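Local structure of first ORF in transposon ISC1904 (3ILX) at residues 4-10 with 34-40; 10-15 with 105-109. The protein probably binds DNA and exchanges its strands as a transposon-encoded serine recombinase, of which this chain is the resolvase-type domain. All blocks are in the same frame, centred on the assembly; numbering follows the deposited sequence.

Contact 1: 4-10 with 34-40; sequences KVILYAR and YDLVITD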
ATOM      1  N   LYS A   4     -20.171   2.837  14.880  1.00 31.83           N
ATOM      2  CA  LYS A   4     -20.063   4.222  14.400  1.00 30.92           C
ATOM      3  C   LYS A   4     -20.057   4.397  12.872  1.00 29.66           C
ATOM      4  O   LYS A   4     -19.431   3.622  12.143  1.00 30.28           O
ATOM      5  CB  LYS A   4     -18.804   4.884  14.996  1.00 31.65           C
ATOM      6  CG  LYS A   4     -18.681   4.823  16.551  1.00 32.93           C
ATOM      7  CD  LYS A   4     -19.559   5.835  17.248  1.00 34.77           C
ATOM      8  CE  LYS A   4     -19.265   5.894  18.749  1.00 37.71           C
ATOM      9  NZ  LYS A   4     -20.152   4.990  19.600  1.00 41.30           N
ATOM     10  N   VAL A   5     -20.743   5.435  12.405  1.00 28.11           N
ATOM     11  CA  VAL A   5     -20.689   5.861  11.017  1.00 26.73           C
ATOM     12  C   VAL A   5     -19.782   7.065  10.883  1.00 26.40           C
ATOM     13  O   VAL A   5     -20.049   8.126  11.449  1.00 25.84           O
ATOM     14  CB  VAL A   5     -22.085   6.197  10.433  1.00 26.25           C
ATOM     15  CG1 VAL A   5     -21.934   6.655   9.005  1.00 26.46           C
ATOM     16  CG2 VAL A   5     -22.963   4.975  10.470  1.00 26.41           C
ATOM     17  N   ILE A   6     -18.718   6.889  10.106  1.00 26.24           N
ATOM     18  CA  ILE A   6     -17.611   7.839  10.065  1.00 26.44           C
ATOM     19  C   ILE A   6     -17.335   8.354   8.654  1.00 26.63           C
ATOM     20  O   ILE A   6     -17.185   7.557   7.695  1.00 27.62           O
ATOM     21  CB  ILE A   6     -16.322   7.167  10.570  1.00 26.71           C
ATOM     22  CG1 ILE A   6     -16.518   6.589  11.991  1.00 27.56           C
ATOM     23  CG2 ILE A   6     -15.154   8.149  10.570  1.00 27.61           C
ATOM     24  CD1 ILE A   6     -15.218   5.904  12.550  1.00 28.47           C
ATOM     25  N   LEU A   7     -17.236   9.674   8.526  1.00 26.18           N
ATOM     26  CA  LEU A   7     -16.796  10.305   7.288  1.00 26.25           C
ATOM     27  C   LEU A   7     -15.286  10.533   7.353  1.00 26.84           C
ATOM     28  O   LEU A   7     -14.763  11.037   8.342  1.00 27.23           O
ATOM     29  CB  LEU A   7     -17.524  11.622   7.068  1.00 26.01           C
ATOM     30  CG  LEU A   7     -19.037  11.567   7.262  1.00 26.12           C
ATOM     31  CD1 LEU A   7     -19.645  12.925   7.035  1.00 26.70           C
ATOM     32  CD2 LEU A   7     -19.668  10.538   6.335  1.00 24.52           C
ATOM     33  N   TYR A   8     -14.585  10.129   6.302  1.00 26.58           N
ATOM     34  CA  TYR A   8     -13.156  10.347   6.281  1.00 27.10           C
ATOM     35  C   TYR A   8     -12.808  11.272   5.119  1.00 27.19           C
ATOM     36  O   TYR A   8     -13.146  10.996   3.973  1.00 27.35           O
ATOM     37  CB  TYR A   8     -12.373   9.041   6.181  1.00 26.06           C
ATOM     38  CG  TYR A   8     -10.889   9.354   6.197  1.00 26.53           C
ATOM     39  CD1 TYR A   8     -10.223   9.534   7.392  1.00 23.58           C
ATOM     40  CD2 TYR A   8     -10.179   9.556   5.007  1.00 26.35           C
ATOM     41  CE1 TYR A   8      -8.885   9.862   7.429  1.00 25.75           C
ATOM     42  CE2 TYR A   8      -8.809   9.877   5.035  1.00 27.55           C
ATOM     43  CZ  TYR A   8      -8.178  10.034   6.239  1.00 28.09           C
ATOM     44  OH  TYR A   8      -6.811  10.353   6.278  1.00 27.85           O
ATOM     45  N   ALA A   9     -12.123  12.371   5.409  1.00 26.83           N
ATOM     46  CA  ALA A   9     -11.769  13.301   4.344  1.00 26.76           C
ATOM     47  C   ALA A   9     -10.287  13.634   4.428  1.00 26.72           C
ATOM     48  O   ALA A   9      -9.742  13.707   5.511  1.00 26.66           O
ATOM     49  CB  ALA A   9     -12.599  14.579   4.440  1.00 26.27           C
ATOM     50  N   ARG A  10      -9.658  13.870   3.283  1.00 26.48           N
ATOM     51  CA  ARG A  10      -8.220  14.111   3.228  1.00 27.82           C
ATOM     52  C   ARG A  10      -7.862  14.976   2.020  1.00 28.70           C
ATOM     53  O   ARG A  10      -8.382  14.767   0.925  1.00 28.54           O
ATOM     54  CB  ARG A  10      -7.452  12.755   3.130  1.00 27.83           C
ATOM     55  CG  ARG A  10      -5.893  12.861   3.333  1.00 26.69           C
ATOM     56  CD  ARG A  10      -5.083  11.684   2.727  1.00 23.76           C
ATOM     57  NE  ARG A  10      -5.509  11.315   1.349  1.00 26.23           N
ATOM     58  CZ  ARG A  10      -4.998  11.847   0.247  1.00 26.91           C
ATOM     59  NH1 ARG A  10      -4.061  12.810   0.322  1.00 24.61           N
ATOM     60  NH2 ARG A  10      -5.468  11.463  -0.936  1.00 24.97           N
ATOM     61  N   TYR A  34     -24.312  10.752  10.466  1.00 30.97           N
ATOM     62  CA  TYR A  34     -22.955  10.267  10.732  1.00 29.26           C
ATOM     63  C   TYR A  34     -22.639  10.556  12.171  1.00 28.86           C
ATOM     64  O   TYR A  34     -23.203  11.466  12.763  1.00 27.50           O
ATOM     65  CB  TYR A  34     -21.938  10.919   9.790  1.00 28.20           C
ATOM     66  CG  TYR A  34     -22.058  12.405   9.765  1.00 28.00           C
ATOM     67  CD1 TYR A  34     -21.236  13.215  10.562  1.00 26.55           C
ATOM     68  CD2 TYR A  34     -23.017  13.016   8.957  1.00 29.38           C
ATOM     69  CE1 TYR A  34     -21.376  14.606  10.551  1.00 26.58           C
ATOM     70  CE2 TYR A  34     -23.160  14.385   8.934  1.00 29.41           C
ATOM     71  CZ  TYR A  34     -22.347  15.174   9.723  1.00 29.26           C
ATOM     72  OH  TYR A  34     -22.538  16.528   9.663  1.00 28.69           O
ATOM     73  N   ASP A  35     -21.722   9.765  12.717  1.00 29.04           N
ATOM     74  CA  ASP A  35     -21.318   9.865  14.118  1.00 29.06           C
ATOM     75  C   ASP A  35     -20.065  10.728  14.308  1.00 28.46           C
ATOM     76  O   ASP A  35     -19.970  11.485  15.243  1.00 27.73           O
ATOM     77  CB  ASP A  35     -21.117   8.458  14.668  1.00 29.00           C
ATOM     78  CG  ASP A  35     -22.423   7.694  14.739  1.00 30.32           C
ATOM     79  OD1 ASP A  35     -23.325   8.163  15.476  1.00 30.93           O
ATOM     80  OD2 ASP A  35     -22.567   6.669  14.032  1.00 30.88           O
ATOM     81  N   LEU A  36     -19.130  10.634  13.377  1.00 27.45           N
ATOM     82  CA  LEU A  36     -17.873  11.338  13.509  1.00 27.51           C
ATOM     83  C   LEU A  36     -17.320  11.701  12.120  1.00 26.80           C
ATOM     84  O   LEU A  36     -17.604  11.008  11.129  1.00 26.97           O
ATOM     85  CB  LEU A  36     -16.907  10.457  14.314  1.00 27.29           C
ATOM     86  CG  LEU A  36     -15.444  10.803  14.476  1.00 30.77           C
ATOM     87  CD1 LEU A  36     -15.253  11.780  15.623  1.00 33.25           C
ATOM     88  CD2 LEU A  36     -14.675   9.508  14.715  1.00 34.59           C
ATOM     89  N   VAL A  37     -16.573  12.806  12.061  1.00 25.96           N
ATOM     90  CA  VAL A  37     -15.812  13.230  10.896  1.00 25.83           C
ATOM     91  C   VAL A  37     -14.332  13.238  11.291  1.00 27.17           C
ATOM     92  O   VAL A  37     -13.953  13.851  12.289  1.00 26.84           O
ATOM     93  CB  VAL A  37     -16.226  14.635  10.410  1.00 25.76           C
ATOM     94  CG1 VAL A  37     -15.454  14.990   9.149  1.00 23.04           C
ATOM     95  CG2 VAL A  37     -17.731  14.685  10.164  1.00 23.82           C
ATOM     96  N   ILE A  38     -13.520  12.496  10.545  1.00 27.26           N
ATOM     97  CA  ILE A  38     -12.094  12.422  10.818  1.00 27.22           C
ATOM     98  C   ILE A  38     -11.427  12.965   9.572  1.00 27.60           C
ATOM     99  O   ILE A  38     -11.804  12.566   8.443  1.00 26.63           O
ATOM    100  CB  ILE A  38     -11.637  10.957  11.001  1.00 27.79           C
ATOM    101  CG1 ILE A  38     -12.125  10.371  12.329  1.00 27.65           C
ATOM    102  CG2 ILE A  38     -10.108  10.826  10.863  1.00 27.14           C
ATOM    103  CD1 ILE A  38     -11.848   8.868  12.456  1.00 25.34           C
ATOM    104  N   THR A  39     -10.479  13.886   9.748  1.00 26.78           N
ATOM    105  CA  THR A  39      -9.804  14.488   8.585  1.00 27.84           C
ATOM    106  C   THR A  39      -8.290  14.458   8.742  1.00 28.09           C
ATOM    107  O   THR A  39      -7.786  14.329   9.848  1.00 27.02           O
ATOM    108  CB  THR A  39     -10.217  15.954   8.355  1.00 28.78           C
ATOM    109  OG1 THR A  39      -9.797  16.757   9.464  1.00 28.88           O
ATOM    110  CG2 THR A  39     -11.739  16.092   8.210  1.00 28.09           C
ATOM    111  N   ASP A  40      -7.583  14.546   7.619  1.00 28.01           N
ATOM    112  CA  ASP A  40      -6.135  14.572   7.610  1.00 27.74           C
ATOM    113  C   ASP A  40      -5.697  15.506   6.500  1.00 27.19           C
ATOM    114  O   ASP A  40      -6.342  15.567   5.427  1.00 26.70           O
ATOM    115  CB  ASP A  40      -5.598  13.176   7.267  1.00 27.14           C
ATOM    116  CG  ASP A  40      -5.392  12.299   8.496  1.00 29.37           C
ATOM    117  OD1 ASP A  40      -4.860  12.805   9.498  1.00 27.15           O
ATOM    118  OD2 ASP A  40      -5.704  11.081   8.451  1.00 30.58           O
TER

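Contact 2: 10-15 with 105-109; sequences RVSSNT and EEELV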
ATOM      1  N   ARG A  10      -9.658  13.870   3.283  1.00 26.48           N
ATOM      2  CA  ARG A  10      -8.220  14.111   3.228  1.00 27.82           C
ATOM      3  C   ARG A  10      -7.862  14.976   2.020  1.00 28.70           C
ATOM      4  O   ARG A  10      -8.382  14.767   0.925  1.00 28.54           O
ATOM      5  CB  ARG A  10      -7.452  12.755   3.130  1.00 27.83           C
ATOM      6  CG  ARG A  10      -5.893  12.861   3.333  1.00 26.69           C
ATOM      7  CD  ARG A  10      -5.083  11.684   2.727  1.00 23.76           C
ATOM      8  NE  ARG A  10      -5.509  11.315   1.349  1.00 26.23           N
ATOM      9  CZ  ARG A  10      -4.998  11.847   0.247  1.00 26.91           C
ATOM     10  NH1 ARG A  10      -4.061  12.810   0.322  1.00 24.61           N
ATOM     11  NH2 ARG A  10      -5.468  11.463  -0.936  1.00 24.97           N
ATOM     12  N   VAL A  11      -6.962  15.929   2.227  1.00 29.34           N
ATOM     13  CA  VAL A  11      -6.286  16.624   1.141  1.00 30.87           C
ATOM     14  C   VAL A  11      -4.773  16.587   1.402  1.00 32.05           C
ATOM     15  O   VAL A  11      -4.321  16.541   2.561  1.00 31.89           O
ATOM     16  CB  VAL A  11      -6.785  18.108   0.972  1.00 31.22           C
ATOM     17  CG1 VAL A  11      -8.294  18.162   0.618  1.00 30.47           C
ATOM     18  CG2 VAL A  11      -6.503  18.938   2.220  1.00 31.55           C
ATOM     19  N   SER A  12      -3.995  16.611   0.333  1.00 33.31           N
ATOM     20  CA  SER A  12      -2.551  16.530   0.471  1.00 36.26           C
ATOM     21  C   SER A  12      -2.016  17.854   0.998  1.00 37.28           C
ATOM     22  O   SER A  12      -1.070  17.858   1.756  1.00 36.87           O
ATOM     23  CB  SER A  12      -1.884  16.171  -0.846  1.00 35.22           C
ATOM     24  OG  SER A  12      -2.081  14.791  -1.107  1.00 39.08           O
ATOM     25  N   SER A  13      -2.636  18.947   0.560  1.00 39.43           N
ATOM     26  CA  SER A  13      -2.486  20.288   1.153  1.00 42.16           C
ATOM     27  C   SER A  13      -3.747  21.162   0.896  1.00 43.68           C
ATOM     28  O   SER A  13      -4.521  20.910  -0.050  1.00 43.82           O
ATOM     29  CB  SER A  13      -1.222  20.974   0.621  1.00 42.54           C
ATOM     30  OG  SER A  13      -1.201  20.998  -0.797  1.00 42.80           O
ATOM     31  N   ASN A  14      -3.969  22.171   1.737  1.00 45.79           N
ATOM     32  CA  ASN A  14      -4.989  23.189   1.436  1.00 47.66           C
ATOM     33  C   ASN A  14      -4.399  24.314   0.617  1.00 48.74           C
ATOM     34  O   ASN A  14      -3.670  25.175   1.135  1.00 49.18           O
ATOM     35  CB  ASN A  14      -5.657  23.749   2.692  1.00 47.92           C
ATOM     36  CG  ASN A  14      -7.024  23.122   2.966  1.00 48.95           C
ATOM     37  OD1 ASN A  14      -7.690  22.587   2.069  1.00 48.30           O
ATOM     38  ND2 ASN A  14      -7.453  23.209   4.213  1.00 51.07           N
ATOM     39  N   THR A  15      -4.738  24.304  -0.667  1.00 49.56           N
ATOM     40  CA  THR A  15      -4.090  25.175  -1.628  1.00 50.24           C
ATOM     41  C   THR A  15      -5.100  26.029  -2.398  1.00 50.42           C
ATOM     42  O   THR A  15      -4.875  27.224  -2.622  1.00 50.73           O
ATOM     43  CB  THR A  15      -3.223  24.336  -2.594  1.00 50.47           C
ATOM     44  OG1 THR A  15      -2.188  25.153  -3.149  1.00 50.82           O
ATOM     45  CG2 THR A  15      -4.072  23.716  -3.709  1.00 50.41           C
ATOM     46  N   GLU A 105      -4.002  17.039 -10.036  1.00 27.21           N
ATOM     47  CA  GLU A 105      -2.782  16.744 -10.745  1.00 27.21           C
ATOM     48  C   GLU A 105      -1.585  16.873  -9.817  1.00 26.89           C
ATOM     49  O   GLU A 105      -0.728  15.991  -9.791  1.00 27.20           O
ATOM     50  CB  GLU A 105      -2.624  17.679 -11.945  1.00 26.96           C
ATOM     51  CG  GLU A 105      -1.250  17.559 -12.599  1.00 30.25           C
ATOM     52  CD  GLU A 105      -1.196  18.175 -13.972  1.00 33.00           C
ATOM     53  OE1 GLU A 105      -2.246  18.608 -14.480  1.00 38.29           O
ATOM     54  OE2 GLU A 105      -0.102  18.203 -14.556  1.00 35.92           O
ATOM     55  N   GLU A 106      -1.533  17.972  -9.075  1.00 26.83           N
ATOM     56  CA  GLU A 106      -0.430  18.258  -8.151  1.00 27.19           C
ATOM     57  C   GLU A 106      -0.222  17.119  -7.155  1.00 25.77           C
ATOM     58  O   GLU A 106       0.909  16.843  -6.766  1.00 25.16           O
ATOM     59  CB  GLU A 106      -0.705  19.571  -7.394  1.00 27.73           C
ATOM     60  CG  GLU A 106       0.379  19.980  -6.387  1.00 33.09           C
ATOM     61  CD  GLU A 106      -0.048  21.120  -5.440  1.00 40.38           C
ATOM     62  OE1 GLU A 106      -0.991  21.885  -5.762  1.00 43.18           O
ATOM     63  OE2 GLU A 106       0.573  21.243  -4.359  1.00 43.74           O
ATOM     64  N   GLU A 107      -1.318  16.483  -6.739  1.00 25.13           N
ATOM     65  CA  GLU A 107      -1.259  15.451  -5.714  1.00 24.50           C
ATOM     66  C   GLU A 107      -0.585  14.205  -6.313  1.00 24.30           C
ATOM     67  O   GLU A 107       0.334  13.626  -5.709  1.00 23.24           O
ATOM     68  CB  GLU A 107      -2.648  15.119  -5.129  1.00 24.54           C
ATOM     69  CG  GLU A 107      -2.593  13.880  -4.183  1.00 23.67           C
ATOM     70  CD  GLU A 107      -3.904  13.556  -3.457  1.00 24.14           C
ATOM     71  OE1 GLU A 107      -4.882  14.312  -3.604  1.00 23.71           O
ATOM     72  OE2 GLU A 107      -3.946  12.527  -2.730  1.00 23.00           O
ATOM     73  N   LEU A 108      -1.001  13.832  -7.516  1.00 23.98           N
ATOM     74  CA  LEU A 108      -0.425  12.661  -8.161  1.00 25.20           C
ATOM     75  C   LEU A 108       1.068  12.816  -8.442  1.00 25.78           C
ATOM     76  O   LEU A 108       1.813  11.836  -8.296  1.00 24.95           O
ATOM     77  CB  LEU A 108      -1.100  12.371  -9.467  1.00 25.92           C
ATOM     78  CG  LEU A 108      -2.542  11.894  -9.483  1.00 26.18           C
ATOM     79  CD1 LEU A 108      -3.067  12.087 -10.880  1.00 30.40           C
ATOM     80  CD2 LEU A 108      -2.619  10.415  -9.061  1.00 26.14           C
ATOM     81  N   VAL A 109       1.468  14.025  -8.859  1.00 25.92           N
ATOM     82  CA  VAL A 109       2.852  14.320  -9.224  1.00 27.39           C
ATOM     83  C   VAL A 109       3.708  14.274  -7.964  1.00 27.63           C
ATOM     84  O   VAL A 109       4.836  13.761  -7.959  1.00 29.17           O
ATOM     85  CB  VAL A 109       2.951  15.706  -9.929  1.00 28.03           C
ATOM     86  CG1 VAL A 109       4.372  16.196 -10.057  1.00 27.88           C
ATOM     87  CG2 VAL A 109       2.267  15.667 -11.333  1.00 28.73           C
TER
HETATM   88  O   HOH W   1      -5.656  16.197  -2.085  1.00 31.76           O

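Contact 1: 4-10 with 34-40
Tyr8 and Asp40 meet near the C-terminal ends of two neighbouring parallel strands, which helix 19-30 joins into a beta-alpha-beta crossover. The Tyr8 ring, its CG anti to the backbone N (chi1 -179°), leans across toward strand 36-40 and brings OH to within 2.5 Å of Asp40 OD2. The phenol gives its proton to the anti lone pair of that oxygen, which lies at the ring edge, while ring and carboxylate planes are turned 63° apart. Arg49 also bonds to Tyr8 OH, and Gly51 N holds Asp40 OD1, so both ends of this buried pair are gripped from the loop and helix that follow. On the same face Ile38 lays CG2 3.7 Å from Tyr8 CD1, and Ile38 CD1 touches Ile6 CG2 where the two side chains cross at a slant.

The other face carries Leu7, whose CD1 sits over one face of the Tyr34 ring, 3.8 Å from the centroid, in a CH-pi contact. Between the faces the backbone bonds run in regular parallel fashion, Ile38 N reaching Leu7 O at 2.9 Å. At the N-terminal end Asp35 grips Val5 twice: its N gives to Val5 O, while its OD2 takes the Val5 N-H over 2.7 Å.

Contact 2: 10-15 with 105-109
Arg10 and Glu107 form a salt bridge that ties the end of strand 4-11 to the first turn of helix 105-125. Glu107 OE2 meets the edge of the guanidinium close to its plane, 2.6 Å from Arg10 NH2, and receives that N-H on its syn lone pair. NH1 of the same arginine adds a weak bond to OE2 at 3.1 Å. The two flat groups stand nearly perpendicular, 79° apart; OE2 takes both N-H groups, leaving OE1 to other partners. Glu107 gets this far because its chain is extended throughout, with CG anti to the backbone N (chi1 172°).

Ser12 OG rests 3.2 Å from Glu107 CD without bonding to the carboxylate; it accepts instead from Arg10 NH1, lying in the guanidinium plane. A water completes the link: it accepts from Ser12 N at 3.0 Å and donates to Glu107 OE1 at 2.5 Å.

Farther out, Arg74 forms a salt bridge with Glu107 OE1, while the carbonyls of Gly42 and Asp73 hold Arg10 NH1 and NH2 and so fix the guanidinium's rotation. With an alanine in place of Arg10, Glu107 OE2 would probably lose its closest charged mate and Ser12 OG the donor that steadies it. Two residues before Glu107, on another side of the helix, Glu105 OE2 hydrogen-bonds to Ser128 OG of the second subunit. A Tyr-x-Arg-Val-Ser run at the end of the first strand and the start of the loop after it, beside a long helix at the dimer interface, is characteristic of the serine recombinase catalytic domain and consistent with its active site.

How the contacts relate
Contacts 1 and 2 lie about 19 Å apart between centres and share strand 4-11, with Arg10 belonging to both. Along the chain their segments alternate: 4-10 runs straight into 10-15, then come 34-40 and, much later, 105-109. The two contacts also touch, through a probable hydrogen bond between Val11 N and Asp40 O at 3.3 Å. Contact 1 places strand 4-11 beside the sheet's outermost strand 36-41; contact 2 takes the loop beyond the same strand to helix 105-125, which also meets the second subunit. The example illustrates how a strand inside a parallel sheet can present its C-terminal end to a probable active site near a dimer-forming helix.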